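Local coordinates for LYND (Lyngbya aestuarii, PDB 4V1T), which is a YcaO-type cyclodehydratase that binds ADP and magnesium and probably uses ATP to turn cysteine residues of a precursor peptide into thiazolines, at residues B[596-606]-B[684-692]; B[557-565]-B[752-760]. One frame throughout, in Å; residues are numbered along the deposited sequence.

Contact 1: B[596-606]-B[684-692]; sequences DLTADLGIPAF and KTAQDYPKR
Y689 reaches from the loop 684-692 to the end of the hairpin strands, where D596 takes its hydroxyl. Its CB starts toward 596-606, and CG stands anti to the carbonyl carbon (chi1 -55°), which carries the ring in beside P604. Y689 CD1 lies 3.8 Å from CB of P604. CE1 follows at 3.4 Å from OG1 of T598, which sits at the ring edge. On the same side of the ring plane as P604, F606 turns its edge to the Y689 face, an offset edge-to-face pair with planes at 60°. CZ of F606 is 3.5 Å from CZ of Y689. At the tip, OH donates to D596 OD1 at 2.6 Å. T598 OG1 donates to the same oxygen from the opposite face of the carboxylate. A phenylalanine in place of Y689 would probably leave D596 OD1 with one donor fewer and the ring less firmly tied to the hairpin. Farther along, R692 NH2 donates to L601 O at 2.8 Å, in the carbonyl plane and on a lone pair. L601 belongs to the type I turn A599-G602 in the connection between strands 590-596 and 605-612. Helix 538-561 packs against this connection, and helix 630-649 touches P604, F606 and Y689.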
loop_
_atom_site.group_PDB
_atom_site.type_symbol
_atom_site.label_atom_id
_atom_site.label_comp_id
_atom_site.label_asym_id
_atom_site.label_seq_id
_atom_site.Cartn_x
_atom_site.Cartn_y
_atom_site.Cartn_z
ATOM N N ASP B 596 -20.650 31.794 8.482
ATOM C CA ASP B 596 -21.920 31.106 8.265
ATOM C C ASP B 596 -22.560 31.566 6.950
ATOM O O ASP B 596 -22.779 32.752 6.756
ATOM C CB ASP B 596 -22.876 31.371 9.428
ATOM C CG ASP B 596 -24.264 30.812 9.175
ATOM O OD1 ASP B 596 -24.481 29.620 9.465
ATOM O OD2 ASP B 596 -25.135 31.560 8.677
ATOM N N LEU B 597 -22.856 30.611 6.072
ATOM C CA LEU B 597 -23.491 30.871 4.780
ATOM C C LEU B 597 -24.898 30.263 4.703
ATOM O O LEU B 597 -25.536 30.260 3.641
ATOM C CB LEU B 597 -22.617 30.304 3.657
ATOM C CG LEU B 597 -21.633 31.238 2.959
ATOM C CD1 LEU B 597 -20.972 32.220 3.916
ATOM C CD2 LEU B 597 -20.578 30.414 2.232
ATOM N N THR B 598 -25.378 29.749 5.834
ATOM C CA THR B 598 -26.681 29.104 5.889
ATOM C C THR B 598 -27.782 30.055 5.418
ATOM O O THR B 598 -28.002 31.099 6.023
ATOM C CB THR B 598 -26.992 28.627 7.315
ATOM O OG1 THR B 598 -25.852 27.929 7.838
ATOM C CG2 THR B 598 -28.212 27.699 7.321
ATOM N N ALA B 599 -28.462 29.686 4.335
ATOM C CA ALA B 599 -29.464 30.545 3.716
ATOM C C ALA B 599 -30.875 29.974 3.900
ATOM O O ALA B 599 -31.144 29.311 4.893
ATOM C CB ALA B 599 -29.131 30.761 2.235
ATOM N N ASP B 600 -31.770 30.232 2.944
ATOM C CA ASP B 600 -33.204 29.977 3.128
ATOM C C ASP B 600 -33.592 28.499 3.291
ATOM O O ASP B 600 -34.688 28.198 3.760
ATOM C CB ASP B 600 -33.999 30.585 1.967
ATOM C CG ASP B 600 -33.586 30.026 0.617
ATOM O OD1 ASP B 600 -32.378 29.757 0.424
ATOM O OD2 ASP B 600 -34.466 29.856 -0.248
ATOM N N LEU B 601 -32.701 27.582 2.932
ATOM C CA LEU B 601 -32.994 26.155 3.077
ATOM C C LEU B 601 -32.694 25.669 4.492
ATOM O O LEU B 601 -33.179 24.617 4.912
ATOM C CB LEU B 601 -32.209 25.330 2.057
ATOM C CG LEU B 601 -32.407 25.677 0.578
ATOM C CD1 LEU B 601 -31.770 24.617 -0.310
ATOM C CD2 LEU B 601 -33.879 25.841 0.229
ATOM N N GLY B 602 -31.891 26.439 5.220
ATOM C CA GLY B 602 -31.598 26.143 6.614
ATOM C C GLY B 602 -30.603 25.012 6.809
ATOM O O GLY B 602 -30.355 24.585 7.938
ATOM N N ILE B 603 -30.042 24.515 5.711
ATOM C CA ILE B 603 -29.019 23.480 5.770
ATOM C C ILE B 603 -27.679 24.154 6.017
ATOM O O ILE B 603 -27.267 24.996 5.233
ATOM C CB ILE B 603 -28.955 22.665 4.465
ATOM C CG1 ILE B 603 -30.308 21.979 4.206
ATOM C CG2 ILE B 603 -27.831 21.639 4.541
ATOM C CD1 ILE B 603 -30.404 21.271 2.867
ATOM N N PRO B 604 -26.986 23.783 7.105
ATOM C CA PRO B 604 -25.779 24.542 7.427
ATOM C C PRO B 604 -24.726 24.517 6.323
ATOM O O PRO B 604 -24.384 23.465 5.789
ATOM C CB PRO B 604 -25.255 23.877 8.703
ATOM C CG PRO B 604 -26.053 22.650 8.905
ATOM C CD PRO B 604 -27.300 22.754 8.110
ATOM N N ALA B 605 -24.230 25.699 5.993
ATOM C CA ALA B 605 -23.227 25.868 4.968
ATOM C C ALA B 605 -22.232 26.885 5.482
ATOM O O ALA B 605 -22.614 27.878 6.112
ATOM C CB ALA B 605 -23.861 26.347 3.670
ATOM N N PHE B 606 -20.957 26.644 5.217
ATOM C CA PHE B 606 -19.914 27.489 5.766
ATOM C C PHE B 606 -18.819 27.821 4.767
ATOM O O PHE B 606 -18.613 27.107 3.788
ATOM C CB PHE B 606 -19.305 26.806 6.986
ATOM C CG PHE B 606 -20.291 26.547 8.082
ATOM C CD1 PHE B 606 -20.520 27.502 9.061
ATOM C CD2 PHE B 606 -20.990 25.354 8.132
ATOM C CE1 PHE B 606 -21.430 27.266 10.077
ATOM C CE2 PHE B 606 -21.898 25.111 9.147
ATOM C CZ PHE B 606 -22.123 26.068 10.116
ATOM N N LYS B 684 -21.915 32.393 15.803
ATOM C CA LYS B 684 -22.794 31.248 15.611
ATOM C C LYS B 684 -22.354 30.087 16.497
ATOM O O LYS B 684 -21.184 29.720 16.505
ATOM C CB LYS B 684 -22.786 30.815 14.145
ATOM C CG LYS B 684 -23.480 31.793 13.218
ATOM C CD LYS B 684 -24.990 31.684 13.351
ATOM C CE LYS B 684 -25.674 32.930 12.834
ATOM N NZ LYS B 684 -27.130 32.715 12.646
ATOM N N THR B 685 -23.299 29.513 17.235
ATOM C CA THR B 685 -23.008 28.395 18.132
ATOM C C THR B 685 -23.640 27.123 17.582
ATOM O O THR B 685 -24.460 27.171 16.665
ATOM C CB THR B 685 -23.529 28.650 19.570
ATOM O OG1 THR B 685 -24.955 28.762 19.563
ATOM C CG2 THR B 685 -22.928 29.930 20.137
ATOM N N ALA B 686 -23.256 25.990 18.154
ATOM C CA ALA B 686 -23.737 24.696 17.691
ATOM C C ALA B 686 -25.260 24.597 17.733
ATOM O O ALA B 686 -25.871 23.924 16.893
ATOM C CB ALA B 686 -23.120 23.586 18.531
ATOM N N GLN B 687 -25.875 25.259 18.710
ATOM C CA GLN B 687 -27.320 25.145 18.896
ATOM C C GLN B 687 -28.111 25.967 17.878
ATOM O O GLN B 687 -29.316 25.768 17.719
ATOM C CB GLN B 687 -27.712 25.565 20.310
ATOM C CG GLN B 687 -27.491 27.038 20.597
ATOM C CD GLN B 687 -28.349 27.552 21.740
ATOM O OE1 GLN B 687 -29.304 26.900 22.168
ATOM N NE2 GLN B 687 -28.010 28.732 22.237
ATOM N N ASP B 688 -27.441 26.894 17.200
ATOM C CA ASP B 688 -28.091 27.716 16.181
ATOM C C ASP B 688 -28.484 26.891 14.955
ATOM O O ASP B 688 -29.170 27.389 14.059
ATOM C CB ASP B 688 -27.175 28.871 15.758
ATOM C CG ASP B 688 -26.994 29.914 16.852
ATOM O OD1 ASP B 688 -27.996 30.270 17.515
ATOM O OD2 ASP B 688 -25.848 30.382 17.048
ATOM N N TYR B 689 -28.044 25.637 14.918
ATOM C CA TYR B 689 -28.310 24.747 13.791
ATOM C C TYR B 689 -29.135 23.529 14.219
ATOM O O TYR B 689 -28.603 22.576 14.787
ATOM C CB TYR B 689 -26.995 24.308 13.166
ATOM C CG TYR B 689 -26.121 25.476 12.768
ATOM C CD1 TYR B 689 -26.279 26.110 11.540
ATOM C CD2 TYR B 689 -25.141 25.945 13.625
ATOM C CE1 TYR B 689 -25.481 27.183 11.184
ATOM C CE2 TYR B 689 -24.341 27.013 13.280
ATOM C CZ TYR B 689 -24.514 27.630 12.065
ATOM O OH TYR B 689 -23.705 28.695 11.742
ATOM N N PRO B 690 -30.449 23.562 13.959
ATOM C CA PRO B 690 -31.310 22.422 14.300
ATOM C C PRO B 690 -30.881 21.117 13.644
ATOM O O PRO B 690 -30.454 21.111 12.497
ATOM C CB PRO B 690 -32.683 22.855 13.785
ATOM C CG PRO B 690 -32.644 24.345 13.835
ATOM C CD PRO B 690 -31.227 24.731 13.512
ATOM N N LYS B 691 -31.014 20.022 14.380
ATOM C CA LYS B 691 -30.629 18.700 13.911
ATOM C C LYS B 691 -31.725 18.111 13.024
ATOM O O LYS B 691 -32.855 17.907 13.473
ATOM C CB LYS B 691 -30.361 17.800 15.120
ATOM C CG LYS B 691 -29.927 16.380 14.801
ATOM C CD LYS B 691 -29.578 15.641 16.086
ATOM C CE LYS B 691 -29.070 14.231 15.824
ATOM N NZ LYS B 691 -28.717 13.540 17.099
ATOM N N ARG B 692 -31.391 17.837 11.766
ATOM C CA ARG B 692 -32.368 17.331 10.801
ATOM C C ARG B 692 -31.876 16.139 9.976
ATOM O O ARG B 692 -32.442 15.834 8.920
ATOM C CB ARG B 692 -32.790 18.460 9.862
ATOM C CG ARG B 692 -33.471 19.615 10.577
ATOM C CD ARG B 692 -34.265 20.473 9.608
ATOM N NE ARG B 692 -33.404 21.208 8.683
ATOM C CZ ARG B 692 -33.849 21.983 7.698
ATOM N NH1 ARG B 692 -35.155 22.122 7.493
ATOM N NH2 ARG B 692 -32.990 22.614 6.905
#

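Contact 2: B[557-565]-B[752-760]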
loop_
_atom_site.group_PDB
_atom_site.type_symbol
_atom_site.label_atom_id
_atom_site.label_comp_id
_atom_site.label_asym_id
_atom_site.label_seq_id
_atom_site.Cartn_x
_atom_site.Cartn_y
_atom_site.Cartn_z
ATOM N N LEU B 557 -24.611 33.639 -3.012
ATOM C CA LEU B 557 -25.359 34.688 -2.334
ATOM C C LEU B 557 -24.418 35.599 -1.572
ATOM O O LEU B 557 -24.479 36.826 -1.699
ATOM C CB LEU B 557 -26.380 34.074 -1.368
ATOM C CG LEU B 557 -27.526 33.260 -1.989
ATOM C CD1 LEU B 557 -28.484 32.785 -0.911
ATOM C CD2 LEU B 557 -28.281 34.045 -3.053
ATOM N N TRP B 558 -23.546 34.992 -0.778
ATOM C CA TRP B 558 -22.609 35.735 0.051
ATOM C C TRP B 558 -21.612 36.526 -0.780
ATOM O O TRP B 558 -21.422 37.728 -0.563
ATOM C CB TRP B 558 -21.867 34.774 0.982
ATOM C CG TRP B 558 -20.559 35.298 1.507
ATOM C CD1 TRP B 558 -20.368 36.370 2.329
ATOM C CD2 TRP B 558 -19.260 34.744 1.256
ATOM N NE1 TRP B 558 -19.023 36.529 2.594
ATOM C CE2 TRP B 558 -18.327 35.538 1.954
ATOM C CE3 TRP B 558 -18.799 33.651 0.514
ATOM C CZ2 TRP B 558 -16.958 35.277 1.921
ATOM C CZ3 TRP B 558 -17.442 33.393 0.484
ATOM C CH2 TRP B 558 -16.536 34.203 1.182
ATOM N N TRP B 559 -20.991 35.853 -1.740
ATOM C CA TRP B 559 -19.894 36.434 -2.502
ATOM C C TRP B 559 -20.310 37.601 -3.395
ATOM O O TRP B 559 -19.661 38.646 -3.414
ATOM C CB TRP B 559 -19.238 35.355 -3.363
ATOM C CG TRP B 559 -18.083 35.859 -4.153
ATOM C CD1 TRP B 559 -18.113 36.338 -5.433
ATOM C CD2 TRP B 559 -16.726 35.948 -3.725
ATOM N NE1 TRP B 559 -16.856 36.712 -5.827
ATOM C CE2 TRP B 559 -15.985 36.483 -4.796
ATOM C CE3 TRP B 559 -16.059 35.617 -2.540
ATOM C CZ2 TRP B 559 -14.617 36.704 -4.714
ATOM C CZ3 TRP B 559 -14.701 35.839 -2.459
ATOM C CH2 TRP B 559 -13.993 36.379 -3.540
ATOM N N TYR B 560 -21.384 37.420 -4.151
ATOM C CA TYR B 560 -21.745 38.387 -5.179
ATOM C C TYR B 560 -22.582 39.537 -4.636
ATOM O O TYR B 560 -22.572 40.630 -5.204
ATOM C CB TYR B 560 -22.459 37.680 -6.334
ATOM C CG TYR B 560 -21.513 36.788 -7.090
ATOM C CD1 TYR B 560 -20.562 37.322 -7.968
ATOM C CD2 TYR B 560 -21.517 35.410 -6.886
ATOM C CE1 TYR B 560 -19.670 36.499 -8.633
ATOM C CE2 TYR B 560 -20.636 34.588 -7.548
ATOM C CZ TYR B 560 -19.714 35.132 -8.416
ATOM O OH TYR B 560 -18.838 34.292 -9.060
ATOM N N ASN B 561 -23.291 39.307 -3.536
ATOM C CA ASN B 561 -23.926 40.406 -2.814
ATOM C C ASN B 561 -22.937 41.038 -1.833
ATOM O O ASN B 561 -23.231 42.059 -1.234
ATOM C CB ASN B 561 -25.171 39.931 -2.071
ATOM C CG ASN B 561 -26.265 39.456 -3.009
ATOM O OD1 ASN B 561 -26.995 40.260 -3.591
ATOM N ND2 ASN B 561 -26.394 38.145 -3.148
ATOM N N ARG B 562 -21.765 40.419 -1.686
ATOM C CA ARG B 562 -20.732 40.880 -0.767
ATOM C C ARG B 562 -21.316 41.124 0.618
ATOM O O ARG B 562 -21.184 42.200 1.198
ATOM C CB ARG B 562 -20.042 42.131 -1.311
ATOM C CG ARG B 562 -19.169 41.839 -2.525
ATOM C CD ARG B 562 -18.477 43.087 -3.043
ATOM N NE ARG B 562 -19.326 43.858 -3.946
ATOM C CZ ARG B 562 -18.910 44.906 -4.653
ATOM N NH1 ARG B 562 -17.651 45.304 -4.564
ATOM N NH2 ARG B 562 -19.746 45.546 -5.463
ATOM N N LEU B 563 -21.971 40.097 1.138
ATOM C CA LEU B 563 -22.651 40.187 2.413
ATOM C C LEU B 563 -21.680 40.085 3.568
ATOM O O LEU B 563 -20.674 39.390 3.474
ATOM C CB LEU B 563 -23.705 39.082 2.525
ATOM C CG LEU B 563 -24.799 39.102 1.452
ATOM C CD1 LEU B 563 -25.650 37.847 1.522
ATOM C CD2 LEU B 563 -25.666 40.340 1.595
ATOM N N ARG B 564 -21.983 40.788 4.656
ATOM C CA ARG B 564 -21.234 40.653 5.896
ATOM C C ARG B 564 -21.861 39.538 6.729
ATOM O O ARG B 564 -23.029 39.615 7.084
ATOM C CB ARG B 564 -21.223 41.974 6.677
ATOM C CG ARG B 564 -20.717 43.177 5.890
ATOM C CD ARG B 564 -19.244 43.066 5.497
ATOM N NE ARG B 564 -18.348 43.348 6.623
ATOM C CZ ARG B 564 -17.792 42.434 7.416
ATOM N NH1 ARG B 564 -18.016 41.142 7.231
ATOM N NH2 ARG B 564 -16.999 42.816 8.413
ATOM N N ARG B 565 -21.082 38.508 7.032
ATOM C CA ARG B 565 -21.593 37.331 7.723
ATOM C C ARG B 565 -20.956 37.174 9.096
ATOM O O ARG B 565 -19.809 37.587 9.317
ATOM C CB ARG B 565 -21.331 36.072 6.887
ATOM C CG ARG B 565 -21.936 36.088 5.484
ATOM C CD ARG B 565 -23.452 36.210 5.522
ATOM N NE ARG B 565 -24.055 35.164 6.341
ATOM C CZ ARG B 565 -25.187 35.296 7.023
ATOM N NH1 ARG B 565 -25.862 36.431 6.994
ATOM N NH2 ARG B 565 -25.645 34.285 7.748
ATOM N N VAL B 752 -33.070 35.958 -2.461
ATOM C CA VAL B 752 -32.941 35.277 -1.169
ATOM C C VAL B 752 -32.477 36.227 -0.055
ATOM O O VAL B 752 -33.055 36.213 1.032
ATOM C CB VAL B 752 -31.985 34.064 -1.251
ATOM C CG1 VAL B 752 -31.768 33.443 0.133
ATOM C CG2 VAL B 752 -32.549 33.030 -2.213
ATOM N N PRO B 753 -31.443 37.055 -0.317
ATOM C CA PRO B 753 -30.941 37.932 0.755
ATOM C C PRO B 753 -31.976 38.889 1.348
ATOM O O PRO B 753 -31.891 39.175 2.542
ATOM C CB PRO B 753 -29.813 38.716 0.071
ATOM C CG PRO B 753 -29.373 37.845 -1.043
ATOM C CD PRO B 753 -30.611 37.157 -1.531
ATOM N N VAL B 754 -32.938 39.368 0.555
ATOM C CA VAL B 754 -33.953 40.251 1.105
ATOM C C VAL B 754 -34.999 39.443 1.870
ATOM O O VAL B 754 -35.520 39.893 2.883
ATOM C CB VAL B 754 -34.647 41.124 0.025
ATOM C CG1 VAL B 754 -33.623 41.633 -0.986
ATOM C CG2 VAL B 754 -35.771 40.373 -0.678
ATOM N N LYS B 755 -35.308 38.252 1.375
ATOM C CA LYS B 755 -36.254 37.371 2.053
ATOM C C LYS B 755 -35.761 37.017 3.456
ATOM O O LYS B 755 -36.554 36.860 4.379
ATOM C CB LYS B 755 -36.467 36.086 1.250
ATOM C CG LYS B 755 -37.618 36.129 0.262
ATOM C CD LYS B 755 -38.239 34.748 0.098
ATOM C CE LYS B 755 -39.431 34.772 -0.850
ATOM N NZ LYS B 755 -40.254 33.531 -0.750
ATOM N N LEU B 756 -34.445 36.902 3.609
ATOM C CA LEU B 756 -33.847 36.548 4.892
ATOM C C LEU B 756 -33.535 37.778 5.747
ATOM O O LEU B 756 -33.127 37.658 6.903
ATOM C CB LEU B 756 -32.573 35.728 4.668
ATOM C CG LEU B 756 -32.779 34.398 3.943
ATOM C CD1 LEU B 756 -31.440 33.716 3.689
ATOM C CD2 LEU B 756 -33.707 33.479 4.721
ATOM N N GLY B 757 -33.733 38.960 5.178
ATOM C CA GLY B 757 -33.488 40.197 5.895
ATOM C C GLY B 757 -32.019 40.565 5.912
ATOM O O GLY B 757 -31.607 41.418 6.696
ATOM N N TRP B 758 -31.233 39.926 5.045
ATOM C CA TRP B 758 -29.807 40.224 4.922
ATOM C C TRP B 758 -29.616 41.552 4.196
ATOM O O TRP B 758 -28.641 42.259 4.432
ATOM C CB TRP B 758 -29.076 39.095 4.184
ATOM C CG TRP B 758 -28.974 37.820 4.982
ATOM C CD1 TRP B 758 -29.283 37.651 6.302
ATOM C CD2 TRP B 758 -28.514 36.544 4.514
ATOM N NE1 TRP B 758 -29.047 36.357 6.681
ATOM C CE2 TRP B 758 -28.578 35.655 5.601
ATOM C CE3 TRP B 758 -28.061 36.069 3.281
ATOM C CZ2 TRP B 758 -28.205 34.317 5.494
ATOM C CZ3 TRP B 758 -27.691 34.736 3.174
ATOM C CH2 TRP B 758 -27.764 33.878 4.275
ATOM N N LEU B 759 -30.554 41.878 3.309
ATOM C CA LEU B 759 -30.595 43.184 2.661
ATOM C C LEU B 759 -32.002 43.754 2.771
ATOM O O LEU B 759 -32.980 43.010 2.827
ATOM C CB LEU B 759 -30.175 43.089 1.188
ATOM C CG LEU B 759 -28.745 42.626 0.887
ATOM C CD1 LEU B 759 -28.529 42.539 -0.614
ATOM C CD2 LEU B 759 -27.713 43.555 1.519
ATOM N N ASP B 760 -32.100 45.076 2.813
ATOM C CA ASP B 760 -33.401 45.736 2.802
ATOM C C ASP B 760 -33.931 45.799 1.387
ATOM O O ASP B 760 -35.136 45.687 1.167
ATOM C CB ASP B 760 -33.313 47.142 3.388
ATOM C CG ASP B 760 -33.019 47.136 4.876
ATOM O OD1 ASP B 760 -33.388 46.158 5.565
ATOM O OD2 ASP B 760 -32.426 48.122 5.359
HETATM O O HOH W 1 -28.216 34.555 9.510
#
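R565 lays its guanidinium over one face of the W758 indole. This is a cation-pi contact, with R565 CZ 4.0 Å from the centroid of the six-membered ring. The two planes are 40° apart, so the groups are tilted and not stacked flat. NH1 comes nearest, 3.1 Å from W758 CE2. L756 CD1 lies over the opposite face of the indole. L563 adds a second hold on the tryptophan, its CD1 being 3.5 Å from W758 CE3. Its other methyl, CD2, meets CD2 of L759 at 3.8 Å. Beyond these, L557 sets CD1 against CG1 of V752 at 3.5 Å, the two side chains crossing at about a right angle. The N561 amide packs across the P753 ring, with N561 ND2 3.7 Å from P753 CG.

Both helices end here in Schellman motifs. R562 closes helix 538-561 with positive phi, and G757 does the same after helix 748-755. L563 and R565 follow one end, W758 and L759 the other, and the two exits face each other.

A second shell fixes the polar groups. N561 ND2 donates back to L557 O at 2.7 Å, within the amide plane and on a carbonyl lone pair, and it also bonds to L749 O. This fixes the rotation of the amide beside P753. P753 O accepts from both W758 N and L759 N, which ties the turn to the last part of its helix. The R565 chain is bent at chi2 (-61°) and chi3 (-55°), which curls the guanidinium back over the indole. R565 NH2 forms a salt bridge with D596, which probably steadies the positive charge above the ring. A water accepts from R565 NH2 at 3.1 Å, at the guanidinium edge, and more weakly from W758 NE1.

In the fold
Contact 1 is nested inside the loop closed by contact 2. The order along the chain is 557-565, 596-606, 684-692, 752-760. Their centres are about 15 Å apart. The salt bridge from R565 NH2 to D596 OD2 joins them directly. Helix 538-561 serves both: its last turn enters contact 2, and its flank covers the connection 597-603. D596 thus answers Y689 through one carboxylate oxygen and R565 through the other. L756 and W758, at the end of helix 748-755, pack on T598 and A599 in the connection between two strands of the three-stranded sheet. The side chain of F606 lies about 12 Å from the bound ADP, so contact 1 is near the nucleotide site without lining it.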